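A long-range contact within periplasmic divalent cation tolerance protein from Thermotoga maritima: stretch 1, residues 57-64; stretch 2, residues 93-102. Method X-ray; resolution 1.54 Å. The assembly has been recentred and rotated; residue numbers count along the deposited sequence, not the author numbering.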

ATOM      1  N   PHE A  57       2.832   1.571  -1.337  1.00  8.37           N
ATOM      2  CA  PHE A  57       2.881   0.879  -2.654  1.00  9.10           C
ATOM      3  C   PHE A  57       3.072   1.960  -3.714  1.00 11.95           C
ATOM      4  O   PHE A  57       2.239   2.877  -3.764  1.00 12.53           O
ATOM      5  CB  PHE A  57       1.559   0.144  -2.876  1.00  9.25           C
ATOM      6  CG  PHE A  57       1.292  -0.908  -1.839  1.00  9.61           C
ATOM      7  CD1 PHE A  57       2.028  -2.071  -1.805  1.00 10.97           C
ATOM      8  CD2 PHE A  57       0.295  -0.708  -0.891  1.00 10.53           C
ATOM      9  CE1 PHE A  57       1.771  -3.072  -0.874  1.00 10.00           C
ATOM     10  CE2 PHE A  57       0.025  -1.695   0.042  1.00 11.13           C
ATOM     11  CZ  PHE A  57       0.763  -2.864   0.056  1.00 10.05           C
ATOM     12  N   LYS A  58       4.155   1.872  -4.463  1.00 10.42           N
ATOM     13  CA  LYS A  58       4.414   2.914  -5.476  1.00  9.63           C
ATOM     14  C   LYS A  58       3.963   2.449  -6.844  1.00  9.30           C
ATOM     15  O   LYS A  58       4.281   1.334  -7.281  1.00  9.49           O
ATOM     16  CB  LYS A  58       5.941   3.212  -5.531  1.00 10.78           C
ATOM     17  CG  LYS A  58       6.350   3.927  -4.227  1.00 20.11           C
ATOM     18  CD  LYS A  58       7.854   3.946  -4.029  1.00 26.45           C
ATOM     19  CE  LYS A  58       8.217   2.805  -3.071  1.00 27.54           C
ATOM     20  NZ  LYS A  58       9.518   2.209  -3.420  1.00 29.56           N
ATOM     21  N   THR A  59       3.139   3.296  -7.502  1.00  9.24           N
ATOM     22  CA  THR A  59       2.697   2.910  -8.841  1.00 12.33           C
ATOM     23  C   THR A  59       2.354   4.186  -9.617  1.00 12.62           C
ATOM     24  O   THR A  59       2.707   5.267  -9.163  1.00 12.23           O
ATOM     25  CB  THR A  59       1.535   1.915  -8.754  1.00 13.22           C
ATOM     26  OG1 THR A  59       1.332   1.326 -10.047  1.00 15.37           O
ATOM     27  CG2 THR A  59       0.233   2.566  -8.288  1.00 12.66           C
ATOM     28  N   THR A  60       1.764   3.993 -10.798  1.00 14.26           N
ATOM     29  CA  THR A  60       1.390   5.180 -11.586  1.00 14.13           C
ATOM     30  C   THR A  60      -0.056   5.511 -11.376  1.00 14.31           C
ATOM     31  O   THR A  60      -0.883   4.710 -10.959  1.00 14.88           O
ATOM     32  CB  THR A  60       1.687   4.892 -13.076  1.00 15.86           C
ATOM     33  OG1 THR A  60       0.839   3.828 -13.519  1.00 19.63           O
ATOM     34  CG2 THR A  60       3.155   4.593 -13.300  1.00 16.29           C
ATOM     35  N   GLU A  61      -0.450   6.779 -11.670  1.00 15.36           N
ATOM     36  CA  GLU A  61      -1.863   7.139 -11.539  1.00 17.25           C
ATOM     37  C   GLU A  61      -2.769   6.221 -12.351  1.00 16.76           C
ATOM     38  O   GLU A  61      -3.913   5.952 -11.932  1.00 18.23           O
ATOM     39  CB  GLU A  61      -2.049   8.573 -12.064  1.00 18.30           C
ATOM     40  CG  GLU A  61      -1.532   9.663 -11.163  1.00 23.39           C
ATOM     41  CD  GLU A  61      -1.736  11.002 -11.884  1.00 25.31           C
ATOM     42  OE1 GLU A  61      -1.515  10.972 -13.117  1.00 25.25           O
ATOM     43  OE2 GLU A  61      -2.216  11.930 -11.224  1.00 25.58           O
ATOM     44  N   GLU A  62      -2.326   5.766 -13.518  1.00 16.55           N
ATOM     45  CA  GLU A  62      -3.119   4.896 -14.387  1.00 18.24           C
ATOM     46  C   GLU A  62      -3.481   3.575 -13.746  1.00 17.82           C
ATOM     47  O   GLU A  62      -4.519   3.005 -14.067  1.00 20.06           O
ATOM     48  CB  GLU A  62      -2.418   4.664 -15.728  1.00 19.22           C
ATOM     49  N   LYS A  63      -2.653   3.093 -12.815  1.00 16.71           N
ATOM     50  CA  LYS A  63      -2.928   1.843 -12.137  1.00 15.64           C
ATOM     51  C   LYS A  63      -3.668   2.037 -10.826  1.00 14.23           C
ATOM     52  O   LYS A  63      -3.982   1.019 -10.188  1.00 12.97           O
ATOM     53  CB  LYS A  63      -1.580   1.134 -11.850  1.00 16.09           C
ATOM     54  CG  LYS A  63      -0.875   0.692 -13.132  1.00 20.82           C
ATOM     55  CD  LYS A  63      -1.512  -0.621 -13.619  1.00 25.87           C
ATOM     56  CE  LYS A  63      -0.659  -1.220 -14.733  1.00 29.94           C
ATOM     57  NZ  LYS A  63      -1.505  -1.576 -15.909  1.00 31.79           N
ATOM     58  N   GLU A  64      -4.012   3.235 -10.400  1.00 14.34           N
ATOM     59  CA  GLU A  64      -4.633   3.424  -9.093  1.00 12.28           C
ATOM     60  C   GLU A  64      -5.940   2.664  -8.881  1.00 12.89           C
ATOM     61  O   GLU A  64      -6.121   2.045  -7.813  1.00 12.35           O
ATOM     62  CB  GLU A  64      -4.893   4.928  -8.848  1.00 12.49           C
ATOM     63  CG  GLU A  64      -5.282   5.289  -7.427  1.00 14.55           C
ATOM     64  CD  GLU A  64      -5.663   6.713  -7.193  1.00 19.94           C
ATOM     65  OE1 GLU A  64      -5.978   7.458  -8.148  1.00 22.25           O
ATOM     66  OE2 GLU A  64      -5.650   7.220  -6.037  1.00 16.68           O
ATOM     67  N   GLU A  93      14.997   9.681 -13.827  1.00 13.16           N
ATOM     68  CA  GLU A  93      15.417   8.296 -14.091  1.00 13.43           C
ATOM     69  C   GLU A  93      14.600   7.308 -13.276  1.00 12.04           C
ATOM     70  O   GLU A  93      14.287   6.187 -13.702  1.00 14.52           O
ATOM     71  CB  GLU A  93      16.903   8.132 -13.798  1.00 16.37           C
ATOM     72  CG  GLU A  93      17.825   8.868 -14.775  1.00 20.89           C
ATOM     73  CD  GLU A  93      18.263  10.208 -14.233  1.00 23.86           C
ATOM     74  OE1 GLU A  93      17.447  10.964 -13.651  1.00 20.70           O
ATOM     75  OE2 GLU A  93      19.461  10.561 -14.393  1.00 28.75           O
ATOM     76  N   TYR A  94      14.214   7.708 -12.056  1.00 13.15           N
ATOM     77  CA  TYR A  94      13.405   6.801 -11.235  1.00 11.66           C
ATOM     78  C   TYR A  94      11.986   6.744 -11.769  1.00 11.95           C
ATOM     79  O   TYR A  94      11.369   5.674 -11.761  1.00 11.79           O
ATOM     80  CB  TYR A  94      13.434   7.308  -9.768  1.00 11.88           C
ATOM     81  CG  TYR A  94      12.724   6.358  -8.810  1.00 11.15           C
ATOM     82  CD1 TYR A  94      13.321   5.137  -8.530  1.00 13.39           C
ATOM     83  CD2 TYR A  94      11.553   6.685  -8.170  1.00 13.99           C
ATOM     84  CE1 TYR A  94      12.731   4.218  -7.684  1.00 13.63           C
ATOM     85  CE2 TYR A  94      10.937   5.765  -7.319  1.00 15.32           C
ATOM     86  CZ  TYR A  94      11.540   4.562  -7.081  1.00 15.64           C
ATOM     87  OH  TYR A  94      10.974   3.636  -6.209  1.00 17.52           O
HETATM   88  N   MSE A  95      11.459   7.876 -12.230  1.00 11.52           N
HETATM   89  CA  MSE A  95      10.113   7.913 -12.781  1.00 11.80           C
HETATM   90  C   MSE A  95      10.078   7.008 -14.038  1.00 13.95           C
HETATM   91  O   MSE A  95       9.078   6.335 -14.220  1.00 13.78           O
HETATM   92  CB  MSE A  95       9.677   9.300 -13.202  1.00 16.21           C
HETATM   93  CG  MSE A  95       8.236   9.407 -13.695  1.00 16.57           C
HETATM   94 SE   MSE A  95       6.941   9.179 -12.285  1.00 24.33          SE
HETATM   95  CE  MSE A  95       6.130   7.550 -12.869  1.00 22.85           C
ATOM     96  N   ASN A  96      11.175   7.029 -14.799  1.00 13.83           N
ATOM     97  CA  ASN A  96      11.155   6.151 -16.002  1.00 15.43           C
ATOM     98  C   ASN A  96      11.166   4.688 -15.603  1.00 15.00           C
ATOM     99  O   ASN A  96      10.483   3.849 -16.199  1.00 15.46           O
ATOM    100  CB  ASN A  96      12.393   6.433 -16.847  1.00 15.40           C
ATOM    101  CG  ASN A  96      12.412   7.806 -17.489  1.00 19.64           C
ATOM    102  OD1 ASN A  96      11.371   8.411 -17.730  1.00 24.30           O
ATOM    103  ND2 ASN A  96      13.608   8.290 -17.789  1.00 23.60           N
ATOM    104  N   TRP A  97      11.943   4.336 -14.579  1.00 14.74           N
ATOM    105  CA  TRP A  97      11.994   2.956 -14.104  1.00 14.09           C
ATOM    106  C   TRP A  97      10.605   2.549 -13.580  1.00 15.12           C
ATOM    107  O   TRP A  97      10.119   1.454 -13.870  1.00 14.80           O
ATOM    108  CB  TRP A  97      13.041   2.829 -13.002  1.00 13.23           C
ATOM    109  CG  TRP A  97      13.019   1.486 -12.330  1.00 13.71           C
ATOM    110  CD1 TRP A  97      13.553   0.324 -12.811  1.00 14.37           C
ATOM    111  CD2 TRP A  97      12.304   1.131 -11.141  1.00 12.82           C
ATOM    112  NE1 TRP A  97      13.288  -0.724 -11.956  1.00 14.73           N
ATOM    113  CE2 TRP A  97      12.533  -0.237 -10.910  1.00 11.67           C
ATOM    114  CE3 TRP A  97      11.537   1.861 -10.219  1.00 14.63           C
ATOM    115  CZ2 TRP A  97      12.015  -0.957  -9.831  1.00 15.25           C
ATOM    116  CZ3 TRP A  97      11.083   1.166  -9.098  1.00 15.02           C
ATOM    117  CH2 TRP A  97      11.260  -0.214  -8.954  1.00 14.84           C
ATOM    118  N   LEU A  98       9.955   3.442 -12.843  1.00 14.56           N
ATOM    119  CA  LEU A  98       8.625   3.143 -12.301  1.00 16.23           C
ATOM    120  C   LEU A  98       7.614   2.872 -13.413  1.00 16.88           C
ATOM    121  O   LEU A  98       6.860   1.896 -13.396  1.00 16.78           O
ATOM    122  CB  LEU A  98       8.131   4.359 -11.489  1.00 17.07           C
ATOM    123  CG  LEU A  98       8.721   4.611 -10.107  1.00 20.35           C
ATOM    124  CD1 LEU A  98       8.227   5.966  -9.570  1.00 21.17           C
ATOM    125  CD2 LEU A  98       8.390   3.531  -9.099  1.00 20.26           C
ATOM    126  N   ARG A  99       7.585   3.781 -14.381  1.00 17.82           N
ATOM    127  CA  ARG A  99       6.667   3.685 -15.517  1.00 20.14           C
ATOM    128  C   ARG A  99       6.932   2.422 -16.317  1.00 21.75           C
ATOM    129  O   ARG A  99       5.976   1.735 -16.698  1.00 23.75           O
ATOM    130  CB  ARG A  99       6.829   4.935 -16.367  1.00 23.18           C
ATOM    131  CG  ARG A  99       5.972   5.041 -17.614  1.00 29.21           C
ATOM    132  CD  ARG A  99       6.399   6.311 -18.371  1.00 30.60           C
ATOM    133  NE  ARG A  99       6.092   7.492 -17.568  1.00 32.97           N
ATOM    134  CZ  ARG A  99       6.946   8.473 -17.301  1.00 32.54           C
ATOM    135  NH1 ARG A  99       8.187   8.427 -17.759  1.00 34.45           N
ATOM    136  NH2 ARG A  99       6.528   9.504 -16.567  1.00 31.01           N
ATOM    137  N   GLU A 100       8.183   2.099 -16.594  1.00 20.77           N
ATOM    138  CA  GLU A 100       8.500   0.899 -17.363  1.00 24.59           C
ATOM    139  C   GLU A 100       8.124  -0.363 -16.631  1.00 24.41           C
ATOM    140  O   GLU A 100       7.585  -1.286 -17.256  1.00 25.37           O
ATOM    141  CB  GLU A 100       9.966   0.926 -17.798  1.00 28.29           C
ATOM    142  CG  GLU A 100      10.239   2.094 -18.759  1.00 35.14           C
ATOM    143  CD  GLU A 100       9.595   1.855 -20.116  1.00 38.33           C
ATOM    144  OE1 GLU A 100      10.019   0.903 -20.800  1.00 42.23           O
ATOM    145  OE2 GLU A 100       8.644   2.580 -20.472  1.00 41.29           O
ATOM    146  N   SER A 101       8.195  -0.385 -15.297  1.00 21.24           N
ATOM    147  CA  SER A 101       7.869  -1.566 -14.526  1.00 20.39           C
ATOM    148  C   SER A 101       6.393  -1.929 -14.570  1.00 19.42           C
ATOM    149  O   SER A 101       6.066  -3.095 -14.824  1.00 22.76           O
ATOM    150  CB  SER A 101       8.292  -1.356 -13.062  1.00 20.31           C
ATOM    151  OG  SER A 101       9.661  -0.991 -12.975  1.00 22.99           O
ATOM    152  N   VAL A 102       5.489  -0.973 -14.480  1.00 20.07           N
ATOM    153  CA  VAL A 102       4.063  -1.366 -14.456  1.00 21.11           C
ATOM    154  C   VAL A 102       3.462  -1.541 -15.827  1.00 23.70           C
ATOM    155  O   VAL A 102       4.212  -1.563 -16.813  1.00 26.62           O
ATOM    156  CB  VAL A 102       3.280  -0.394 -13.570  1.00 17.70           C
ATOM    157  CG1 VAL A 102       3.839  -0.516 -12.135  1.00 21.58           C
ATOM    158  CG2 VAL A 102       3.368   1.029 -14.048  1.00 22.06           C
TER

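A β-strand, which includes residues 57-60, crosses a helix that includes residues 93-101 almost at a right angle: the N-to-C directions differ by 82°, and the axes come within 8.0 Å of each other. The shared surface is modest, 334 Å² with both sides summed, and most of what joins the two stretches is van der Waals packing of side chains.

The packing contacts gather around Thr 60 and Val 102. Thr 60 points its CA-to-CB bond toward the helix, and its p rotamer leaves the methyl group in the contact. Thr 60 CG2 lies 3.6 Å from Val 102 CG2, 4.2 Å from the terminal methyl CE of selenomethionine Met 95, and 4.3 Å from Arg 99 CA. Threonine suits such a place because a β-branched residue is at home in a strand and offers a methyl of its own. Val 102 is the residue most covered by the other stretch. Its two methyls meet different partners: while CG2 faces Thr 60, Val 102 CG1 lies 3.7 Å from Thr 59 OG1. Thr 59 directs its CA-to-CB bond away from the helix, and its hydroxyl is hydrogen-bonded elsewhere in the structure, so its meeting with the valine methyl leaves no polar group unpaired.

Long side chains add to this packing through their carbon atoms. Lys 63 CE approaches Val 102 CB at 4.2 Å, showing how the methylene chain of a lysine can cover an apolar neighbour while its amine lies beyond. Lys 58 CB lies 4.3 Å from Leu 98 CD2; both residues point toward the opposing stretch, and the buried leucine supplies a branched apolar end well suited to a helix face against a strand. Met 95 sets out sideways, but its flexible chain brings its end nearer to the strand.

The polar interaction across the stretches is a weak hydrogen bond from Lys 58 NZ to Tyr 94 OH, 3.5 Å long. The tyrosine also starts sideways, and its ring, with the hydroxyl at the far end, brings OH within reach of the Lys 58 amine. The position of the amine is less certain than the rest, so this bond is best regarded as a modest addition to the packing.

Backbone hydrogen bonds run within each stretch. Leu 98 N to Tyr 94 O, 2.9 Å, and Arg 99 N to Met 95 O, 3.0 Å, maintain the helix, while Lys 63 N to Thr 60 O, 3.0 Å, closes a turn from Thr 60 to Lys 63.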